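Local coordinates for Serine/threonine protein kinase (Mycobacterium tuberculosis, PDB 4ESQ), which forms the extracellular sensor domain of the membrane receptor kinase PknH, whose kinase part probably phosphorylates serine and threonine residues of proteins, at residues Ser26-Pro31 with Ser75-Asp80; Lys33-Met38 with Thr68-Leu73; Thr44-Asp49 with Lys116-Thr121; Asp97-Phe102 with Met159-Asn164; Thr126-Phe131 with Thr146-Glu151. All blocks are in the same frame, centred on the assembly; numbering follows the deposited sequence.

All five contacts belong to one antiparallel sheet and the elements packed on it. Contact 4 is the buried one. It lays helix 96-111 on strand 154-162 mostly through apolar side chains, with one arginine and a water at its edge. Contacts 1 and 3 are partly buried and attach the short outermost strands 30-31 and 44-45. Contacts 2 and 5 lie at the surface. Contacts 1 and 2 share strand 69-76 and touch at Pro31 and Leu73. Contacts 3 and 5 touch through the neighbouring strands 117-122 and 125-131. Backbone bonds join all four. A serine-glutamate bond adds to contact 1, a water to the single bridge of contact 2, a serine hydroxyl to contact 3, and a glutamine lies on two rings in contact 5.

Contact 1: Ser26-Pro31 with Ser75-Asp80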
# COMPACT_ATOMS: atom_id res chain seq x y z
N SER A 26 9.03 16.03 -2.56
CA SER A 26 8.28 17.13 -1.96
C SER A 26 9.03 17.69 -0.76
O SER A 26 9.99 17.10 -0.29
CB SER A 26 6.90 16.63 -1.53
OG SER A 26 6.11 17.67 -0.98
N SER A 27 8.57 18.84 -0.26
CA SER A 27 9.09 19.41 0.98
C SER A 27 7.94 19.80 1.90
O SER A 27 8.17 20.47 2.91
CB SER A 27 9.93 20.66 0.69
OG SER A 27 11.16 20.34 0.07
N SER A 28 6.72 19.41 1.56
CA SER A 28 5.56 19.91 2.29
C SER A 28 4.46 18.88 2.56
O SER A 28 3.37 19.25 3.00
CB SER A 28 4.96 21.12 1.56
OG SER A 28 4.62 20.78 0.23
N MET A 29 4.73 17.60 2.33
CA MET A 29 3.72 16.59 2.62
C MET A 29 3.54 16.47 4.12
O MET A 29 4.51 16.53 4.87
CB MET A 29 4.08 15.24 2.00
CG MET A 29 4.09 15.23 0.49
SD MET A 29 4.69 13.69 -0.23
CE MET A 29 3.25 12.64 0.03
N GLN A 30 2.30 16.33 4.56
CA GLN A 30 2.01 16.18 5.98
C GLN A 30 1.14 14.95 6.22
O GLN A 30 0.21 14.70 5.45
CB GLN A 30 1.29 17.42 6.51
CG GLN A 30 2.22 18.59 6.80
CD GLN A 30 2.86 18.50 8.17
OE1 GLN A 30 2.32 19.00 9.16
NE2 GLN A 30 4.02 17.85 8.24
N PRO A 31 1.45 14.19 7.28
CA PRO A 31 0.67 13.02 7.65
C PRO A 31 -0.64 13.40 8.33
O PRO A 31 -0.71 14.46 8.96
CB PRO A 31 1.58 12.29 8.65
CG PRO A 31 2.41 13.38 9.25
CD PRO A 31 2.62 14.39 8.16
N SER A 75 -0.33 10.64 3.80
CA SER A 75 0.32 11.95 3.71
C SER A 75 0.14 12.60 2.35
O SER A 75 0.14 11.93 1.32
CB SER A 75 1.82 11.81 3.96
OG SER A 75 2.05 11.24 5.22
N SER A 76 0.02 13.93 2.34
CA SER A 76 -0.07 14.69 1.10
C SER A 76 0.21 16.15 1.39
O SER A 76 0.16 16.58 2.54
CB SER A 76 -1.46 14.54 0.47
OG SER A 76 -2.45 15.11 1.32
N GLU A 77 0.52 16.93 0.35
CA GLU A 77 0.60 18.37 0.54
C GLU A 77 -0.77 18.86 1.00
O GLU A 77 -1.79 18.25 0.68
CB GLU A 77 1.01 19.07 -0.76
CG GLU A 77 2.48 18.86 -1.16
CD GLU A 77 2.70 17.66 -2.07
OE1 GLU A 77 1.75 16.89 -2.29
OE2 GLU A 77 3.84 17.49 -2.56
N PRO A 78 -0.80 19.96 1.77
CA PRO A 78 -2.10 20.52 2.18
C PRO A 78 -2.92 20.96 0.98
O PRO A 78 -2.36 21.33 -0.05
CB PRO A 78 -1.70 21.74 3.02
CG PRO A 78 -0.30 21.47 3.45
CD PRO A 78 0.33 20.73 2.31
N GLY A 79 -4.24 20.92 1.10
CA GLY A 79 -5.10 21.41 0.04
C GLY A 79 -5.72 20.30 -0.78
O GLY A 79 -5.40 19.12 -0.60
N ASP A 80 -6.61 20.67 -1.70
CA ASP A 80 -7.40 19.69 -2.45
C ASP A 80 -6.71 19.20 -3.71
O ASP A 80 -7.11 18.20 -4.30
CB ASP A 80 -8.77 20.28 -2.82
CG ASP A 80 -9.55 20.75 -1.61
OD1 ASP A 80 -9.96 19.90 -0.79
OD2 ASP A 80 -9.77 21.98 -1.49
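Ser26 OG donates a hydrogen bond to Glu77 OE2 at 2.8 Å, reaching it from above the carboxylate plane. The Glu77 chain bends at chi2 (91°), which turns CD back to the 26-31 side. Ser26 OG also accepts from Ser28 N at 3.1 Å, an ST turn that holds the loop just ahead of the strand. Glu77 OE2 has a second partner in His84 ND1, on strand 84-92, so one carboxylate oxygen joins the loop to that strand. Backbone bonds follow further along. Gln30 N gives to Ser76 O at 3.0 Å, and Ser76 N returns the bond to Gln30 O at 3.2 Å. This is an antiparallel hydrogen-bonded pair. It adds the two-residue strand 30-31 to strand 69-76 as an outermost strand of the sheet. The next pair, Pro31 with Ser75, is non-hydrogen-bonded, and Ser75 OG lies 3.6 Å from Pro31 CB. Van der Waals contact comes mainly from Met29. Its CG lies 3.8 Å from Glu77 CD, and its bent end brings CE to 3.4 Å from Ser75 O. The same side chain makes apolar contacts with Val20 and Met24 of helix 17-24 and with Val86. At the exposed side, Pro78 CD rests 3.5 Å from Ser28 O.

Contact 2: Lys33-Met38 with Thr68-Leu73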
# COMPACT_ATOMS: atom_id res chain seq x y z
N LYS A 33 -3.98 11.65 10.83
CA LYS A 33 -4.01 10.92 12.10
C LYS A 33 -3.62 9.46 11.90
O LYS A 33 -3.81 8.90 10.82
CB LYS A 33 -5.41 11.02 12.72
CG LYS A 33 -5.74 12.40 13.25
CD LYS A 33 -7.18 12.51 13.76
CE LYS A 33 -8.17 12.48 12.61
NZ LYS A 33 -9.56 12.83 13.04
N PRO A 34 -3.04 8.84 12.94
CA PRO A 34 -2.68 7.43 12.79
C PRO A 34 -3.88 6.59 12.38
O PRO A 34 -4.99 6.78 12.87
CB PRO A 34 -2.22 7.04 14.20
CG PRO A 34 -1.72 8.31 14.79
CD PRO A 34 -2.59 9.40 14.22
N ILE A 35 -3.64 5.67 11.46
CA ILE A 35 -4.64 4.69 11.07
C ILE A 35 -4.34 3.39 11.80
O ILE A 35 -3.22 2.88 11.71
CB ILE A 35 -4.59 4.43 9.56
CG1 ILE A 35 -4.83 5.74 8.81
CG2 ILE A 35 -5.61 3.35 9.16
CD1 ILE A 35 -4.52 5.68 7.31
N THR A 36 -5.33 2.86 12.51
CA THR A 36 -5.10 1.70 13.38
C THR A 36 -6.10 0.57 13.17
O THR A 36 -6.17 -0.37 13.96
CB THR A 36 -5.07 2.11 14.87
OG1 THR A 36 -6.39 2.45 15.30
CG2 THR A 36 -4.16 3.32 15.06
N SER A 37 -6.89 0.66 12.09
CA SER A 37 -7.80 -0.42 11.73
C SER A 37 -7.90 -0.52 10.22
O SER A 37 -7.53 0.42 9.51
CB SER A 37 -9.19 -0.15 12.32
OG SER A 37 -9.62 1.16 12.01
N MET A 38 -8.38 -1.66 9.73
CA MET A 38 -8.58 -1.84 8.30
C MET A 38 -9.74 -0.98 7.83
O MET A 38 -10.63 -0.64 8.61
CB MET A 38 -8.85 -3.30 7.95
CG MET A 38 -7.69 -4.25 8.26
SD MET A 38 -6.26 -3.91 7.22
CE MET A 38 -5.07 -5.03 8.01
N THR A 68 -3.04 -9.40 13.17
CA THR A 68 -3.36 -9.05 14.55
C THR A 68 -3.46 -7.55 14.77
O THR A 68 -4.14 -7.09 15.70
CB THR A 68 -2.33 -9.65 15.51
OG1 THR A 68 -1.02 -9.16 15.17
CG2 THR A 68 -2.33 -11.17 15.39
N ALA A 69 -2.79 -6.77 13.92
CA ALA A 69 -2.77 -5.32 14.10
C ALA A 69 -2.31 -4.64 12.82
O ALA A 69 -1.59 -5.23 12.02
CB ALA A 69 -1.87 -4.93 15.26
N ILE A 70 -2.75 -3.41 12.63
CA ILE A 70 -2.33 -2.60 11.48
C ILE A 70 -2.02 -1.18 11.94
O ILE A 70 -2.73 -0.62 12.79
CB ILE A 70 -3.42 -2.62 10.35
CG1 ILE A 70 -3.05 -1.69 9.18
CG2 ILE A 70 -4.79 -2.27 10.92
CD1 ILE A 70 -3.57 -0.24 9.32
N ASN A 71 -0.95 -0.60 11.40
CA ASN A 71 -0.65 0.80 11.66
C ASN A 71 -0.28 1.49 10.37
O ASN A 71 0.57 1.01 9.62
CB ASN A 71 0.47 0.94 12.70
CG ASN A 71 0.53 2.34 13.32
OD1 ASN A 71 1.24 3.22 12.85
ND2 ASN A 71 -0.22 2.53 14.41
N GLY A 72 -0.94 2.62 10.09
CA GLY A 72 -0.68 3.32 8.84
C GLY A 72 -0.77 4.83 8.93
O GLY A 72 -1.20 5.38 9.95
N LEU A 73 -0.38 5.48 7.85
CA LEU A 73 -0.45 6.94 7.72
C LEU A 73 -0.72 7.34 6.28
O LEU A 73 -0.17 6.75 5.35
CB LEU A 73 0.87 7.57 8.15
CG LEU A 73 1.21 7.70 9.64
CD1 LEU A 73 2.65 8.20 9.78
CD2 LEU A 73 0.22 8.63 10.35
O HOH W 1 -4.75 -2.61 14.57
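Ile70 is overlapped on several sides by the 33-38 loop. Met38 CE meets its CB at 3.7 Å. The Met38 chain bends at chi2 (-66°), which sets SD; chi3 is near anti (172°) and carries CE on to Ile70. Ile70 CG2 meets the backbone of the loop instead, 3.6 Å from Ser37 CA. At the end of the other branch, CD1 touches Ile35 CG2 at 4.1 Å. Ile35 and Gly72 then form a single antiparallel bridge, a hydrogen-bonded pair. Ile35 N gives to Gly72 O at 2.9 Å, and Gly72 N gives to Ile35 O at 2.8 Å. Ile35 CB sits beside this bridge, 3.5 Å from Gly72 O. Gly72 has no side chain to meet it there. Beyond the bridge no direct N-H...O bond joins the loop to the strand. A water takes over: it accepts from Ile70 N at 2.9 Å and donates to Thr36 O at 2.7 Å. At the other end, Leu73 CD2 packs by Pro34 CA. The loop thus follows the strand for a short way through this one bridge. It runs on from strand 30-31 along the side of strand 69-76 that faces away from strand 84-92. Met38 also packs on Asp59 and Tyr62 of helix 59-62, and both Met38 and Ile70 reach Val91 of strand 84-92.

Contact 3: Thr44-Asp49 with Lys116-Thr121; sequences TVSLPD and KTVTVT
Ser46 holds OG between its own backbone N and carbonyl carbon, the crowded position (chi1 57°), and this points the hydroxyl oxygen at Thr119. Val45 keeps CG1 anti to the backbone N (chi1 -171°), which places that methyl by Val118. Thr119 N gives a nearly straight hydrogen bond to Ser46 OG at 2.8 Å. In the opposite direction, Ser46 N gives to Thr119 O at 2.9 Å. The serine side chain therefore accepts where a regular antiparallel pair would use a backbone carbonyl. The chain of 44-49 turns off at this point toward the 3-10 segment at Pro48. Before it, Thr44 and Thr121 form a regular hydrogen-bonded pair, with Thr121 N 2.8 Å from Thr44 O. A water donates to Thr44 O and is also hydrogen-bonded to Thr121 OG1, whose protein partner is Thr126 OG1. Val45 and Val120 make the adjoining non-hydrogen-bonded pair. Val45 CG1 lies 4.0 Å from Val118 CB. Leu47 crosses Val118 and Lys116 at about a right angle. Its CD1 touches Val118 CG1 at 3.9 Å and Lys116 CD at 3.8 Å, while Lys116 NZ is hydrogen-bonded to Asn112 O. The disulfide Cys50-Cys113 is near in sequence: Cys50 comes right after Asp49, and Cys113 three residues before Lys116. Strand 44-45 is an outermost strand of the sheet, and strand 117-122 lies between it and strand 125-131. Val45, Val118 and Val120 all pack on Leu54 of helix 51-54.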
# COMPACT_ATOMS: atom_id res chain seq x y z
N THR A 44 -16.77 -0.50 -4.74
CA THR A 44 -17.14 -1.54 -5.69
C THR A 44 -16.14 -1.54 -6.83
O THR A 44 -15.92 -0.52 -7.48
CB THR A 44 -18.53 -1.25 -6.26
OG1 THR A 44 -19.45 -1.07 -5.18
CG2 THR A 44 -19.00 -2.40 -7.16
N VAL A 45 -15.52 -2.69 -7.07
CA VAL A 45 -14.57 -2.82 -8.18
C VAL A 45 -15.12 -3.85 -9.15
O VAL A 45 -15.56 -4.93 -8.73
CB VAL A 45 -13.20 -3.27 -7.67
CG1 VAL A 45 -12.17 -3.19 -8.80
CG2 VAL A 45 -12.78 -2.39 -6.50
N SER A 46 -15.11 -3.50 -10.44
CA SER A 46 -15.71 -4.33 -11.48
C SER A 46 -15.14 -5.75 -11.45
O SER A 46 -15.87 -6.72 -11.68
CB SER A 46 -15.54 -3.70 -12.85
OG SER A 46 -14.17 -3.46 -13.16
N LEU A 47 -13.84 -5.86 -11.17
CA LEU A 47 -13.27 -7.16 -10.81
C LEU A 47 -12.99 -7.11 -9.30
O LEU A 47 -11.99 -6.53 -8.86
CB LEU A 47 -11.98 -7.42 -11.59
CG LEU A 47 -12.10 -7.44 -13.11
CD1 LEU A 47 -10.73 -7.53 -13.78
CD2 LEU A 47 -13.01 -8.58 -13.57
N PRO A 48 -13.89 -7.70 -8.50
CA PRO A 48 -13.82 -7.52 -7.04
C PRO A 48 -12.46 -7.85 -6.42
O PRO A 48 -12.06 -7.20 -5.46
CB PRO A 48 -14.87 -8.50 -6.51
CG PRO A 48 -15.85 -8.62 -7.60
CD PRO A 48 -15.06 -8.49 -8.90
N ASP A 49 -11.75 -8.83 -6.97
CA ASP A 49 -10.48 -9.24 -6.36
C ASP A 49 -9.33 -8.31 -6.72
O ASP A 49 -8.19 -8.54 -6.32
CB ASP A 49 -10.16 -10.70 -6.70
CG ASP A 49 -10.94 -11.68 -5.83
OD1 ASP A 49 -11.21 -11.34 -4.66
OD2 ASP A 49 -11.30 -12.77 -6.32
N LYS A 116 -5.16 -4.91 -17.17
CA LYS A 116 -6.60 -4.72 -17.30
C LYS A 116 -7.06 -3.36 -16.78
O LYS A 116 -6.43 -2.76 -15.92
CB LYS A 116 -7.36 -5.82 -16.55
CG LYS A 116 -7.07 -7.23 -17.03
CD LYS A 116 -7.88 -8.25 -16.23
CE LYS A 116 -7.54 -9.67 -16.63
NZ LYS A 116 -8.39 -10.64 -15.88
N THR A 117 -8.17 -2.87 -17.33
CA THR A 117 -8.82 -1.70 -16.78
C THR A 117 -10.01 -2.15 -15.94
O THR A 117 -10.77 -3.03 -16.35
CB THR A 117 -9.30 -0.74 -17.90
OG1 THR A 117 -8.20 -0.36 -18.72
CG2 THR A 117 -9.92 0.52 -17.29
N VAL A 118 -10.15 -1.58 -14.74
CA VAL A 118 -11.29 -1.86 -13.87
C VAL A 118 -12.08 -0.57 -13.62
O VAL A 118 -11.54 0.54 -13.73
CB VAL A 118 -10.85 -2.48 -12.52
CG1 VAL A 118 -10.20 -3.83 -12.75
CG2 VAL A 118 -9.91 -1.54 -11.76
N THR A 119 -13.37 -0.73 -13.33
CA THR A 119 -14.23 0.38 -12.94
C THR A 119 -14.34 0.38 -11.42
O THR A 119 -14.56 -0.66 -10.81
CB THR A 119 -15.64 0.24 -13.56
OG1 THR A 119 -15.54 0.12 -14.98
CG2 THR A 119 -16.50 1.44 -13.24
N VAL A 120 -14.17 1.54 -10.81
CA VAL A 120 -14.24 1.64 -9.35
C VAL A 120 -15.31 2.64 -8.95
O VAL A 120 -15.33 3.76 -9.45
CB VAL A 120 -12.90 2.11 -8.76
CG1 VAL A 120 -12.97 2.12 -7.24
CG2 VAL A 120 -11.78 1.20 -9.24
N THR A 121 -16.19 2.24 -8.05
CA THR A 121 -17.24 3.14 -7.59
C THR A 121 -17.07 3.39 -6.10
O THR A 121 -16.94 2.46 -5.31
CB THR A 121 -18.64 2.59 -7.88
OG1 THR A 121 -18.77 2.32 -9.29
CG2 THR A 121 -19.71 3.60 -7.48
O HOH W 2 -17.49 -0.16 -10.06

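Contact 4: Asp97-Phe102 with Met159-Asn164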
# COMPACT_ATOMS: atom_id res chain seq x y z
N ASP A 97 5.23 -17.13 8.69
CA ASP A 97 4.47 -17.98 7.77
C ASP A 97 3.15 -17.34 7.32
O ASP A 97 2.83 -17.34 6.12
CB ASP A 97 4.18 -19.34 8.40
CG ASP A 97 5.44 -20.18 8.56
OD1 ASP A 97 6.50 -19.75 8.07
OD2 ASP A 97 5.35 -21.27 9.16
N LYS A 98 2.39 -16.79 8.26
CA LYS A 98 1.11 -16.19 7.93
C LYS A 98 1.29 -14.89 7.15
O LYS A 98 0.53 -14.61 6.22
CB LYS A 98 0.26 -15.98 9.18
CG LYS A 98 -0.29 -17.30 9.74
CD LYS A 98 -1.00 -17.12 11.07
CE LYS A 98 -1.56 -18.45 11.57
NZ LYS A 98 -2.20 -18.31 12.91
N ALA A 99 2.30 -14.10 7.53
CA ALA A 99 2.63 -12.88 6.79
C ALA A 99 2.99 -13.21 5.34
O ALA A 99 2.51 -12.59 4.40
CB ALA A 99 3.77 -12.13 7.47
N ARG A 100 3.86 -14.20 5.16
CA ARG A 100 4.27 -14.58 3.80
C ARG A 100 3.11 -15.13 2.97
O ARG A 100 2.99 -14.85 1.78
CB ARG A 100 5.40 -15.61 3.86
CG ARG A 100 6.59 -15.11 4.65
CD ARG A 100 7.84 -15.03 3.80
NE ARG A 100 8.78 -14.07 4.37
CZ ARG A 100 9.80 -13.55 3.70
NH1 ARG A 100 10.60 -12.67 4.31
NH2 ARG A 100 10.02 -13.89 2.44
N ALA A 101 2.24 -15.91 3.61
CA ALA A 101 1.10 -16.49 2.91
C ALA A 101 0.20 -15.39 2.36
O ALA A 101 -0.35 -15.51 1.26
CB ALA A 101 0.33 -17.41 3.83
N PHE A 102 0.05 -14.30 3.12
CA PHE A 102 -0.79 -13.21 2.66
C PHE A 102 -0.20 -12.50 1.43
O PHE A 102 -0.93 -12.13 0.52
CB PHE A 102 -1.08 -12.18 3.76
CG PHE A 102 -1.83 -10.98 3.26
CD1 PHE A 102 -3.18 -11.07 2.95
CD2 PHE A 102 -1.18 -9.77 3.05
CE1 PHE A 102 -3.88 -9.97 2.46
CE2 PHE A 102 -1.87 -8.67 2.56
CZ PHE A 102 -3.22 -8.77 2.26
N MET A 159 3.90 -4.16 -2.09
CA MET A 159 3.72 -4.97 -0.89
C MET A 159 4.95 -5.82 -0.70
O MET A 159 5.51 -6.36 -1.66
CB MET A 159 2.49 -5.87 -1.00
CG MET A 159 2.28 -6.78 0.21
SD MET A 159 0.75 -7.75 0.09
CE MET A 159 -0.48 -6.46 0.21
N SER A 160 5.39 -5.93 0.55
CA SER A 160 6.50 -6.81 0.87
C SER A 160 6.26 -7.42 2.25
O SER A 160 5.26 -7.12 2.91
CB SER A 160 7.83 -6.06 0.83
OG SER A 160 8.94 -6.95 0.69
N VAL A 161 7.18 -8.26 2.67
CA VAL A 161 7.09 -8.89 3.98
C VAL A 161 8.49 -9.05 4.53
O VAL A 161 9.43 -9.36 3.78
CB VAL A 161 6.38 -10.25 3.91
CG1 VAL A 161 6.92 -11.07 2.73
CG2 VAL A 161 6.53 -11.02 5.22
N ALA A 162 8.63 -8.80 5.82
CA ALA A 162 9.86 -9.08 6.54
C ALA A 162 9.45 -9.54 7.93
O ALA A 162 8.55 -8.95 8.53
CB ALA A 162 10.73 -7.85 6.62
N ASN A 163 10.08 -10.59 8.44
CA ASN A 163 9.67 -11.15 9.72
C ASN A 163 8.17 -11.45 9.66
O ASN A 163 7.70 -12.04 8.69
CB ASN A 163 10.00 -10.18 10.86
CG ASN A 163 10.22 -10.89 12.19
OD1 ASN A 163 9.75 -12.02 12.39
ND2 ASN A 163 10.92 -10.23 13.11
N ASN A 164 7.42 -11.04 10.68
CA ASN A 164 5.98 -11.28 10.74
C ASN A 164 5.17 -10.08 10.27
O ASN A 164 3.98 -9.96 10.60
CB ASN A 164 5.56 -11.62 12.17
CG ASN A 164 5.87 -10.50 13.14
OD1 ASN A 164 6.96 -9.93 13.11
ND2 ASN A 164 4.90 -10.17 13.99
O HOH W 3 9.32 -13.40 6.88
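Ala99 CB packs against Val161 CG2 at 3.7 Å, an apolar pair of this helix-on-sheet contact. The same CB is 3.7 Å from Asn164 C, where the chain turns after the strand. Helix 97-102 runs nearly antiparallel to strand 159-162, with 8.3 Å between the axes of the two segments. A Met-aromatic contact follows one turn along. Phe102 holds CG anti to the backbone N (chi1 174°), which starts the ring toward Met159. Met159 meets it obliquely, with CE 3.5 Å from Phe102 CE2 and SD 4.7 Å from the ring centroid. The ring also stacks with Tyr62. Arg100 supplies the contact of a charged group with an apolar one. Its side chain crosses Val161 at about a right angle. Val161 CG1 lies 3.8 Å above the Arg100 guanidinium plane, over its centre. One water makes the polar link: it accepts from Arg100 NE at 2.7 Å and donates to Asn163 O at 2.8 Å. It sits at the guanidinium edge, in plane. Val103 of the same helix and Val166 of strand 165-173 add to the apolar layer. No hydrogen bond joins the two segments directly. Helix 96-111 is thus held to the sheet here by side-chain packing, and the arginine, at the exposed margin, covers a valine while keeping its NE-H on water.

Contact 5: Thr126-Phe131 with Thr146-Glu151; sequences TYRWTF and TQEGAE
The beta hairpin of strands 125-131 and 141-147 brings Trp129 opposite Gln147, where the second strand is about to end in a loop. These two form an antiparallel non-hydrogen-bonded pair. Gln147 CB lies over the six-membered ring of Trp129, 3.6 Å from its centroid and 6° off the normal, a CH-pi contact. The Gln147 chain runs on extended from there, with its amide plane 17° from the Trp129 ring plane. Its far end reaches a second aromatic. Gln147 NE2 lies over one face of Tyr127, 3.5 Å from CG, with amide and ring planes 85° apart. One glutamine side chain thus spans two rings of the other strand. A bound terbium ion lies about 5 Å from this side chain, and a buffer molecule, probably from the crystallisation liquor, about 3 Å. Thr130 and Thr146 form the neighbouring hydrogen-bonded pair, with Thr146 N 2.8 Å from Thr130 O. One water donates to Thr130 O and to Thr146 OG1, and another donates to Thr146 O and also binds Thr130 OG1. Thr146 OG1 is also hydrogen-bonded to Glu154 OE2, and Thr130 OG1 to Thr117 OG1. Past the strand end, Glu148 still grips Arg128 twice. Glu148 N gives to Arg128 O at 3.0 Å. Glu148 CG sits between the backbone N and the carbonyl carbon, and the extended chain carries the carboxylate to Arg128. Its OE2 accepts from Arg128 N at 3.1 Å, the donor standing above the carboxylate plane, and takes a second hydrogen bond from a water at 3.0 Å.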
# COMPACT_ATOMS: atom_id res chain seq x y z
N THR A 126 -17.77 7.23 -10.04
CA THR A 126 -17.18 6.10 -10.76
C THR A 126 -16.00 6.52 -11.63
O THR A 126 -16.10 7.46 -12.42
CB THR A 126 -18.23 5.42 -11.64
OG1 THR A 126 -19.28 4.90 -10.82
CG2 THR A 126 -17.60 4.30 -12.43
N TYR A 127 -14.89 5.81 -11.49
CA TYR A 127 -13.72 6.09 -12.32
C TYR A 127 -13.04 4.80 -12.77
O TYR A 127 -13.19 3.76 -12.14
CB TYR A 127 -12.74 7.00 -11.58
CG TYR A 127 -13.27 8.40 -11.39
CD1 TYR A 127 -13.15 9.34 -12.41
CD2 TYR A 127 -13.89 8.79 -10.21
CE1 TYR A 127 -13.64 10.63 -12.26
CE2 TYR A 127 -14.38 10.08 -10.05
CZ TYR A 127 -14.25 10.99 -11.08
OH TYR A 127 -14.73 12.28 -10.92
N ARG A 128 -12.33 4.88 -13.88
CA ARG A 128 -11.67 3.70 -14.42
C ARG A 128 -10.18 3.78 -14.15
O ARG A 128 -9.59 4.86 -14.22
CB ARG A 128 -11.98 3.55 -15.91
CG ARG A 128 -13.47 3.28 -16.17
CD ARG A 128 -13.82 3.33 -17.64
NE ARG A 128 -13.10 2.32 -18.41
CZ ARG A 128 -13.54 1.08 -18.60
NH1 ARG A 128 -14.71 0.71 -18.10
NH2 ARG A 128 -12.82 0.23 -19.31
N TRP A 129 -9.58 2.65 -13.81
CA TRP A 129 -8.14 2.58 -13.53
C TRP A 129 -7.53 1.43 -14.31
O TRP A 129 -8.11 0.34 -14.36
CB TRP A 129 -7.89 2.36 -12.05
CG TRP A 129 -8.18 3.54 -11.18
CD1 TRP A 129 -9.41 3.98 -10.78
CD2 TRP A 129 -7.21 4.41 -10.57
NE1 TRP A 129 -9.27 5.09 -9.96
CE2 TRP A 129 -7.93 5.37 -9.83
CE3 TRP A 129 -5.81 4.48 -10.59
CZ2 TRP A 129 -7.30 6.39 -9.11
CZ3 TRP A 129 -5.19 5.50 -9.88
CH2 TRP A 129 -5.93 6.43 -9.15
N THR A 130 -6.35 1.66 -14.89
CA THR A 130 -5.69 0.65 -15.71
C THR A 130 -4.41 0.15 -15.03
O THR A 130 -3.56 0.95 -14.68
CB THR A 130 -5.29 1.25 -17.08
OG1 THR A 130 -6.45 1.79 -17.73
CG2 THR A 130 -4.68 0.19 -17.96
N PHE A 131 -4.29 -1.17 -14.85
CA PHE A 131 -3.10 -1.76 -14.25
C PHE A 131 -2.03 -2.06 -15.31
O PHE A 131 -2.35 -2.53 -16.41
CB PHE A 131 -3.44 -3.07 -13.54
CG PHE A 131 -4.31 -2.89 -12.35
CD1 PHE A 131 -3.76 -2.48 -11.14
CD2 PHE A 131 -5.66 -3.16 -12.41
CE1 PHE A 131 -4.57 -2.32 -10.01
CE2 PHE A 131 -6.47 -3.01 -11.29
CZ PHE A 131 -5.92 -2.58 -10.10
N THR A 146 -3.20 3.46 -13.40
CA THR A 146 -3.30 4.77 -14.01
C THR A 146 -4.75 5.18 -14.10
O THR A 146 -5.57 4.43 -14.63
CB THR A 146 -2.69 4.74 -15.42
OG1 THR A 146 -1.33 4.29 -15.35
CG2 THR A 146 -2.76 6.12 -16.08
N GLN A 147 -5.09 6.35 -13.56
CA GLN A 147 -6.47 6.81 -13.58
C GLN A 147 -6.81 7.39 -14.95
O GLN A 147 -6.03 8.16 -15.51
CB GLN A 147 -6.75 7.85 -12.49
CG GLN A 147 -8.17 8.42 -12.57
CD GLN A 147 -8.57 9.27 -11.36
OE1 GLN A 147 -7.74 9.87 -10.70
NE2 GLN A 147 -9.87 9.30 -11.08
N GLU A 148 -7.95 7.01 -15.50
CA GLU A 148 -8.36 7.51 -16.82
C GLU A 148 -8.37 9.05 -16.90
O GLU A 148 -8.47 9.74 -15.88
CB GLU A 148 -9.74 6.96 -17.20
CG GLU A 148 -10.90 7.63 -16.48
CD GLU A 148 -12.25 7.08 -16.91
OE1 GLU A 148 -12.42 6.77 -18.11
OE2 GLU A 148 -13.15 6.96 -16.04
N GLY A 149 -8.27 9.59 -18.11
CA GLY A 149 -8.26 11.04 -18.29
C GLY A 149 -6.89 11.60 -18.63
O GLY A 149 -5.89 10.90 -18.56
N ALA A 150 -6.84 12.88 -19.00
CA ALA A 150 -5.58 13.49 -19.44
C ALA A 150 -4.72 14.03 -18.31
O ALA A 150 -3.64 14.58 -18.56
CB ALA A 150 -5.84 14.57 -20.49
N GLU A 151 -5.17 13.87 -17.07
CA GLU A 151 -4.37 14.29 -15.93
C GLU A 151 -3.04 13.55 -15.90
O GLU A 151 -2.00 14.17 -15.73
CB GLU A 151 -5.13 14.07 -14.62
CG GLU A 151 -6.26 15.06 -14.40
CD GLU A 151 -6.87 14.95 -13.02
OE1 GLU A 151 -6.66 13.91 -12.36
OE2 GLU A 151 -7.55 15.91 -12.58
O HOH W 4 -15.86 6.02 -15.19
O HOH W 5 -0.62 1.68 -15.45
O HOH W 6 -6.77 4.42 -17.32